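Local structure of lytic chitin monooxygenase (Enterococcus faecalis, 4A02) at residues A[40-44]-A[45-49]; A[94-97]-A[98-102]; A[105-108]-A[109-112]. The protein cleaves crystalline alpha- and beta-chitin oxidatively as a secreted, copper-dependent lytic polysaccharide monooxygenase, yielding oxidised chitooligosaccharides and working in synergy with a chitinase. One frame throughout, in Å; residues are numbered along the deposited sequence.

The three contacts are local turns that come one after another along the chain, all within the chitin-binding type-4 domain and away from the copper site. Contact 1 lies in the long loop between strands 36-38 and 69-71; contact 2 turns the chain at the end of strand 88-96, and contact 3 leads it into the antiparallel neighbour, strand 111-120. The centres of contacts 2 and 3 are about 7 Å apart, and the Lys97-Asp112 salt bridge joins them. Contact 1, with its centre about 9 Å from that of contact 3, is tied to it by a probable hydrogen bond from Gly45 N to Leu106 O. Two loops far apart in sequence thus pack together beside one sheet.

Contact 1. Residues A[40-44]-A[45-49]; sequences NTFIT and GKLAS
A type II beta turn runs from Ile43 to Lys46, with Thr44 and Gly45 at its corners, in the loop between strands 36-38 and 69-71. Its closing hydrogen bond runs from Lys46 N to Ile43 O over 2.8 Å, with an N-H...O angle of 147°. Gly45 takes the third position with positive phi (78°), a conformation that favours glycine. A water bridges the same pair of residues a second time: it accepts from Ile43 N and donates to Lys46 O, each at 2.9 Å, so the backbone is clasped both directly and through solvent. Gly45 also bonds to the backbone of Leu106.

Apolar contacts lie around these backbone bonds. Ile43 CG1 lies beside the backbone N (chi1 -58°), which puts CG2 anti to that N and against Lys46 CB at 4.0 Å, the two side chains crossing at a slant on the exposed side of the turn. Leu47 is buried and turns one branch back: CD2 lies 3.6 Å from Ile43 O. Phe42 meets Tyr94 edge-to-face and touches Ile108, which sets the turn against its neighbours. Leu47 CD2 sits against the Phe42 backbone, 3.6 Å from Phe42 C and 4.2 Å from Phe42 CB.

Contact 2. Residues A[94-97]-A[98-102]; sequences YITK and NGWNP
Thr96 OG1 lies over one face of the Trp100 indole and is hydrogen-bonded to both His142 ND1 and Val143 N. Beside it the backbone N of Trp100 donates to Lys97 O over 3.1 Å at a fairly straight 162°, closing a type II beta turn from Lys97 to Trp100. The indole carbon Trp100 CD1 also comes to 3.1 Å from Lys97 O, so that the oxygen lies at the ring edge near its plane. Gly99 holds the third position with positive phi (92°), a conformation glycine adopts easily.

One face of the indole is covered from within the strand. Thr96 CB stands over the five-membered ring, 3.6 Å from its centroid and 14° off the normal, a CH-pi contact. Trp100 CG is tucked between its own N and carbonyl carbon (chi1 76°), which folds the ring back over Thr96. Thr96 CG2 lies 3.7 Å from Trp100 CD2, and Pro102 N lies over the opposite face.

Trp100 NE1 bonds to Tyr141 O. Although Thr96 OG1 and Trp100 NE1 are 3.5 Å apart, they do not bond each other: this side-chain pair is held by dispersion and CH-pi attraction, with its polarity satisfied by strand 142-150 and Tyr141 just before it.

Contact 3. Residues A[105-108]-A[109-112]; sequences PLDI and KNFD
Asp107 grips the turn that follows it with two oxygens. Its OD1 accepts from Lys109 N over 3.0 Å at 165°, met from above the carboxylate plane, and its backbone O accepts from Asn110 N at 2.9 Å. With CG anti to the backbone N (chi1 -176°), the carboxylate lies forward beside Lys109. Phe111 N to Ile108 O at 3.0 Å is the next i to i+3 bond and brings the chain to strand 111-120. A water accepts from both Asp107 N and Asn110 ND2, linking the two residues once more.

The extended Lys109 chain crosses the carboxylate at a slant, its CE 3.2 Å from Asp107 OD2. Its ammonium forms only a long salt bridge, with NZ 4.0 Å from Asp107 OD2, probably a modest attraction.

Farther in, the Phe111 ring takes Asp107 O at its edge, in plane, 3.3 Å from Phe111 CD1. Ile108 CD1 lies over one face, toward the rim, 4.0 Å from Phe111 CG, its side chain roughly perpendicular to that of Phe111. Leu106 CD2 touches Phe111 CZ obliquely, while Tyr94 and Thr96 of the adjacent strand also pack on the ring. A side-chain oxygen accepting from the N-H two residues ahead defines an Asx turn, here opening the short 3-10 segment before strand 111-120.

Contact 1. Residues A[40-44]-A[45-49]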
loop_
_atom_site.group_PDB
_atom_site.type_symbol
_atom_site.label_atom_id
_atom_site.label_comp_id
_atom_site.label_asym_id
_atom_site.label_seq_id
_atom_site.Cartn_x
_atom_site.Cartn_y
_atom_site.Cartn_z
ATOM N N ASN A 40 -13.620 2.955 1.403
ATOM C CA ASN A 40 -14.130 2.073 2.440
ATOM C C ASN A 40 -14.279 0.632 1.996
ATOM O O ASN A 40 -15.184 -0.049 2.446
ATOM C CB ASN A 40 -15.483 2.583 3.045
ATOM C CG ASN A 40 -15.639 2.001 4.451
ATOM O OD1 ASN A 40 -14.670 1.780 5.174
ATOM N ND2 ASN A 40 -16.901 1.806 4.805
ATOM N N THR A 41 -13.363 0.166 1.164
ATOM C CA THR A 41 -13.274 -1.237 0.799
ATOM C C THR A 41 -12.135 -1.816 1.607
ATOM O O THR A 41 -10.979 -1.454 1.383
ATOM C CB THR A 41 -13.027 -1.422 -0.690
ATOM O OG1 THR A 41 -14.078 -0.832 -1.446
ATOM C CG2 THR A 41 -12.979 -2.887 -1.084
ATOM N N PHE A 42 -12.449 -2.697 2.555
ATOM C CA PHE A 42 -11.447 -3.332 3.397
ATOM C C PHE A 42 -11.843 -4.807 3.586
ATOM O O PHE A 42 -12.098 -5.244 4.698
ATOM C CB PHE A 42 -11.301 -2.628 4.716
ATOM C CG PHE A 42 -10.714 -1.230 4.642
ATOM C CD1 PHE A 42 -9.342 -1.054 4.646
ATOM C CD2 PHE A 42 -11.516 -0.121 4.550
ATOM C CE1 PHE A 42 -8.796 0.206 4.559
ATOM C CE2 PHE A 42 -10.956 1.133 4.467
ATOM C CZ PHE A 42 -9.592 1.308 4.468
ATOM N N ILE A 43 -11.862 -5.549 2.491
ATOM C CA ILE A 43 -12.389 -6.898 2.490
ATOM C C ILE A 43 -11.284 -7.870 2.914
ATOM O O ILE A 43 -10.197 -7.886 2.345
ATOM C CB ILE A 43 -12.900 -7.276 1.097
ATOM C CG1 ILE A 43 -13.995 -6.311 0.604
ATOM C CG2 ILE A 43 -13.332 -8.725 1.025
ATOM C CD1 ILE A 43 -14.173 -6.318 -0.887
ATOM N N THR A 44 -11.584 -8.668 3.937
ATOM C CA THR A 44 -10.583 -9.603 4.439
ATOM C C THR A 44 -10.132 -10.532 3.339
ATOM O O THR A 44 -10.926 -11.079 2.572
ATOM C CB THR A 44 -11.153 -10.381 5.614
ATOM O OG1 THR A 44 -11.366 -9.407 6.633
ATOM C CG2 THR A 44 -10.220 -11.460 6.115
ATOM N N GLY A 45 -8.796 -10.667 3.224
ATOM C CA GLY A 45 -8.194 -11.455 2.199
ATOM C C GLY A 45 -8.116 -10.836 0.842
ATOM O O GLY A 45 -7.625 -11.472 -0.096
ATOM N N LYS A 46 -8.583 -9.595 0.743
ATOM C CA LYS A 46 -8.620 -8.869 -0.503
ATOM C C LYS A 46 -8.106 -7.451 -0.336
ATOM O O LYS A 46 -8.449 -6.553 -1.080
ATOM C CB LYS A 46 -10.006 -8.855 -1.143
ATOM C CG LYS A 46 -10.459 -10.335 -1.424
ATOM C CD LYS A 46 -11.373 -10.467 -2.536
ATOM C CE LYS A 46 -11.467 -12.021 -2.734
ATOM N NZ LYS A 46 -10.748 -12.619 -3.922
ATOM N N LEU A 47 -7.258 -7.233 0.688
ATOM C CA LEU A 47 -6.705 -5.873 0.882
ATOM C C LEU A 47 -5.705 -5.558 -0.207
ATOM O O LEU A 47 -5.732 -4.488 -0.832
ATOM C CB LEU A 47 -6.040 -5.753 2.261
ATOM C CG LEU A 47 -6.992 -5.876 3.455
ATOM C CD1 LEU A 47 -6.188 -5.512 4.715
ATOM C CD2 LEU A 47 -8.221 -5.044 3.312
ATOM N N ALA A 48 -4.738 -6.445 -0.456
ATOM C CA ALA A 48 -3.667 -6.103 -1.411
ATOM C C ALA A 48 -4.191 -5.939 -2.831
ATOM O O ALA A 48 -3.648 -5.128 -3.587
ATOM C CB ALA A 48 -2.572 -7.133 -1.330
ATOM N N SER A 49 -5.240 -6.681 -3.222
ATOM C CA SER A 49 -5.803 -6.548 -4.537
ATOM C C SER A 49 -6.998 -5.558 -4.607
ATOM O O SER A 49 -7.464 -5.289 -5.701
ATOM C CB SER A 49 -6.360 -7.877 -5.008
ATOM O OG SER A 49 -7.492 -8.293 -4.291
HETATM O O HOH W 1 -10.423 -4.867 0.127
#

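Contact 2. Residues A[94-97]-A[98-102]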
loop_
_atom_site.group_PDB
_atom_site.type_symbol
_atom_site.label_atom_id
_atom_site.label_comp_id
_atom_site.label_asym_id
_atom_site.label_seq_id
_atom_site.Cartn_x
_atom_site.Cartn_y
_atom_site.Cartn_z
ATOM N N TYR A 94 -2.151 2.656 7.383
ATOM C CA TYR A 94 -2.333 1.644 8.411
ATOM C C TYR A 94 -1.109 0.772 8.481
ATOM O O TYR A 94 -0.412 0.631 7.461
ATOM C CB TYR A 94 -3.570 0.781 8.072
ATOM C CG TYR A 94 -4.836 1.528 7.795
ATOM C CD1 TYR A 94 -5.051 2.105 6.519
ATOM C CD2 TYR A 94 -5.828 1.690 8.733
ATOM C CE1 TYR A 94 -6.209 2.790 6.227
ATOM C CE2 TYR A 94 -7.006 2.412 8.435
ATOM C CZ TYR A 94 -7.156 2.963 7.150
ATOM O OH TYR A 94 -8.323 3.671 6.890
ATOM N N ILE A 95 -0.853 0.100 9.609
ATOM C CA ILE A 95 0.211 -0.858 9.681
ATOM C C ILE A 95 -0.223 -2.030 10.560
ATOM O O ILE A 95 -0.889 -1.840 11.597
ATOM C CB ILE A 95 1.544 -0.253 10.147
ATOM C CG1 ILE A 95 2.703 -1.218 9.950
ATOM C CG2 ILE A 95 1.472 0.254 11.572
ATOM C CD1 ILE A 95 4.053 -0.588 10.214
ATOM N N THR A 96 0.168 -3.235 10.182
ATOM C CA THR A 96 -0.086 -4.404 10.977
ATOM C C THR A 96 0.443 -4.246 12.392
ATOM O O THR A 96 1.468 -3.598 12.624
ATOM C CB THR A 96 0.577 -5.653 10.315
ATOM O OG1 THR A 96 1.889 -5.323 9.878
ATOM C CG2 THR A 96 -0.209 -6.141 9.128
ATOM N N LYS A 97 -0.253 -4.869 13.335
ATOM C CA LYS A 97 0.179 -5.011 14.716
ATOM C C LYS A 97 1.239 -6.086 14.826
ATOM O O LYS A 97 1.207 -7.102 14.124
ATOM C CB LYS A 97 -1.041 -5.370 15.585
ATOM C CG LYS A 97 -2.132 -4.346 15.524
ATOM C CD LYS A 97 -3.434 -4.869 16.095
ATOM C CE LYS A 97 -3.532 -4.508 17.423
ATOM N NZ LYS A 97 -4.209 -3.241 17.726
ATOM N N ASN A 98 2.161 -5.916 15.801
ATOM C CA ASN A 98 3.052 -7.027 16.115
ATOM C C ASN A 98 2.230 -8.269 16.403
ATOM O O ASN A 98 1.217 -8.220 17.113
ATOM C CB ASN A 98 3.924 -6.720 17.340
ATOM C CG ASN A 98 5.081 -5.812 17.088
ATOM O OD1 ASN A 98 5.558 -5.627 15.940
ATOM N ND2 ASN A 98 5.604 -5.268 18.157
ATOM N N GLY A 99 2.682 -9.401 15.870
ATOM C CA GLY A 99 2.022 -10.690 16.083
ATOM C C GLY A 99 1.001 -11.069 15.069
ATOM O O GLY A 99 0.440 -12.161 15.151
ATOM N N TRP A 100 0.719 -10.208 14.078
ATOM C CA TRP A 100 -0.086 -10.590 12.962
ATOM C C TRP A 100 0.529 -11.819 12.286
ATOM O O TRP A 100 1.727 -12.055 12.342
ATOM C CB TRP A 100 -0.257 -9.419 11.987
ATOM C CG TRP A 100 0.978 -9.169 11.142
ATOM C CD1 TRP A 100 2.145 -8.574 11.531
ATOM C CD2 TRP A 100 1.148 -9.548 9.766
ATOM N NE1 TRP A 100 3.046 -8.579 10.496
ATOM C CE2 TRP A 100 2.443 -9.141 9.393
ATOM C CE3 TRP A 100 0.337 -10.171 8.819
ATOM C CZ2 TRP A 100 2.939 -9.350 8.112
ATOM C CZ3 TRP A 100 0.824 -10.365 7.540
ATOM C CH2 TRP A 100 2.109 -9.947 7.205
ATOM N N ASN A 101 -0.328 -12.593 11.616
ATOM C CA ASN A 101 0.122 -13.885 11.085
ATOM C C ASN A 101 0.516 -13.730 9.606
ATOM O O ASN A 101 -0.365 -13.503 8.757
ATOM C CB ASN A 101 -0.996 -14.919 11.241
ATOM C CG ASN A 101 -0.493 -16.291 10.962
ATOM O OD1 ASN A 101 0.285 -16.519 10.043
ATOM N ND2 ASN A 101 -0.993 -17.247 11.721
ATOM N N PRO A 102 1.798 -13.839 9.276
ATOM C CA PRO A 102 2.241 -13.588 7.922
ATOM C C PRO A 102 1.939 -14.709 6.953
ATOM O O PRO A 102 2.269 -14.605 5.773
ATOM C CB PRO A 102 3.755 -13.397 8.093
ATOM C CG PRO A 102 4.075 -14.350 9.225
ATOM C CD PRO A 102 2.931 -14.162 10.168
#

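Contact 3. Residues A[105-108]-A[109-112]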
loop_
_atom_site.group_PDB
_atom_site.type_symbol
_atom_site.label_atom_id
_atom_site.label_comp_id
_atom_site.label_asym_id
_atom_site.label_seq_id
_atom_site.Cartn_x
_atom_site.Cartn_y
_atom_site.Cartn_z
ATOM N N PRO A 105 -4.436 -14.792 5.354
ATOM C CA PRO A 105 -4.919 -13.642 4.592
ATOM C C PRO A 105 -4.974 -12.375 5.463
ATOM O O PRO A 105 -5.296 -12.394 6.655
ATOM C CB PRO A 105 -6.323 -14.112 4.151
ATOM C CG PRO A 105 -6.227 -15.592 4.109
ATOM C CD PRO A 105 -5.381 -15.959 5.309
ATOM N N LEU A 106 -4.713 -11.233 4.825
ATOM C CA LEU A 106 -4.727 -9.958 5.495
ATOM C C LEU A 106 -6.134 -9.550 5.902
ATOM O O LEU A 106 -7.068 -9.612 5.145
ATOM C CB LEU A 106 -4.127 -8.866 4.620
ATOM C CG LEU A 106 -2.658 -9.012 4.277
ATOM C CD1 LEU A 106 -2.239 -7.944 3.263
ATOM C CD2 LEU A 106 -1.749 -8.949 5.498
ATOM N N ASP A 107 -6.255 -9.030 7.132
ATOM C CA ASP A 107 -7.502 -8.585 7.706
ATOM C C ASP A 107 -7.243 -7.235 8.360
ATOM O O ASP A 107 -6.331 -7.120 9.162
ATOM C CB ASP A 107 -8.002 -9.623 8.708
ATOM C CG ASP A 107 -9.348 -9.324 9.323
ATOM O OD1 ASP A 107 -9.748 -8.150 9.435
ATOM O OD2 ASP A 107 -10.006 -10.342 9.733
ATOM N N ILE A 108 -8.010 -6.205 7.992
ATOM C CA ILE A 108 -7.769 -4.864 8.509
ATOM C C ILE A 108 -7.891 -4.799 10.027
ATOM O O ILE A 108 -7.303 -3.889 10.625
ATOM C CB ILE A 108 -8.655 -3.820 7.801
ATOM C CG1 ILE A 108 -8.108 -2.396 7.877
ATOM C CG2 ILE A 108 -10.108 -3.908 8.296
ATOM C CD1 ILE A 108 -6.820 -2.174 7.164
ATOM N N LYS A 109 -8.595 -5.719 10.652
ATOM C CA LYS A 109 -8.686 -5.692 12.115
ATOM C C LYS A 109 -7.325 -5.881 12.751
ATOM O O LYS A 109 -7.139 -5.544 13.923
ATOM C CB LYS A 109 -9.624 -6.804 12.620
ATOM C CG LYS A 109 -9.038 -8.244 12.646
ATOM C CD LYS A 109 -10.056 -9.318 13.063
ATOM C CE LYS A 109 -9.620 -10.752 12.917
ATOM N NZ LYS A 109 -10.424 -11.860 13.391
ATOM N N ASN A 110 -6.369 -6.465 12.016
ATOM C CA ASN A 110 -5.023 -6.721 12.507
ATOM C C ASN A 110 -4.068 -5.556 12.299
ATOM O O ASN A 110 -2.859 -5.729 12.515
ATOM C CB ASN A 110 -4.473 -7.977 11.867
ATOM C CG ASN A 110 -5.253 -9.195 12.269
ATOM O OD1 ASN A 110 -5.716 -9.304 13.386
ATOM N ND2 ASN A 110 -5.425 -10.121 11.300
ATOM N N PHE A 111 -4.594 -4.407 11.908
ATOM C CA PHE A 111 -3.850 -3.185 11.640
ATOM C C PHE A 111 -4.279 -2.087 12.609
ATOM O O PHE A 111 -5.437 -2.050 13.032
ATOM C CB PHE A 111 -4.054 -2.677 10.228
ATOM C CG PHE A 111 -3.570 -3.518 9.081
ATOM C CD1 PHE A 111 -4.064 -4.756 8.785
ATOM C CD2 PHE A 111 -2.586 -2.997 8.225
ATOM C CE1 PHE A 111 -3.656 -5.467 7.673
ATOM C CE2 PHE A 111 -2.148 -3.711 7.116
ATOM C CZ PHE A 111 -2.686 -4.956 6.847
ATOM N N ASP A 112 -3.359 -1.162 12.845
ATOM C CA ASP A 112 -3.657 0.132 13.454
ATOM C C ASP A 112 -3.587 1.198 12.379
ATOM O O ASP A 112 -2.686 1.189 11.538
ATOM C CB ASP A 112 -2.643 0.495 14.542
ATOM C CG ASP A 112 -2.666 -0.453 15.761
ATOM O OD1 ASP A 112 -3.751 -0.951 16.094
ATOM O OD2 ASP A 112 -1.593 -0.674 16.334
HETATM O O HOH W 2 -3.659 -9.615 8.805
#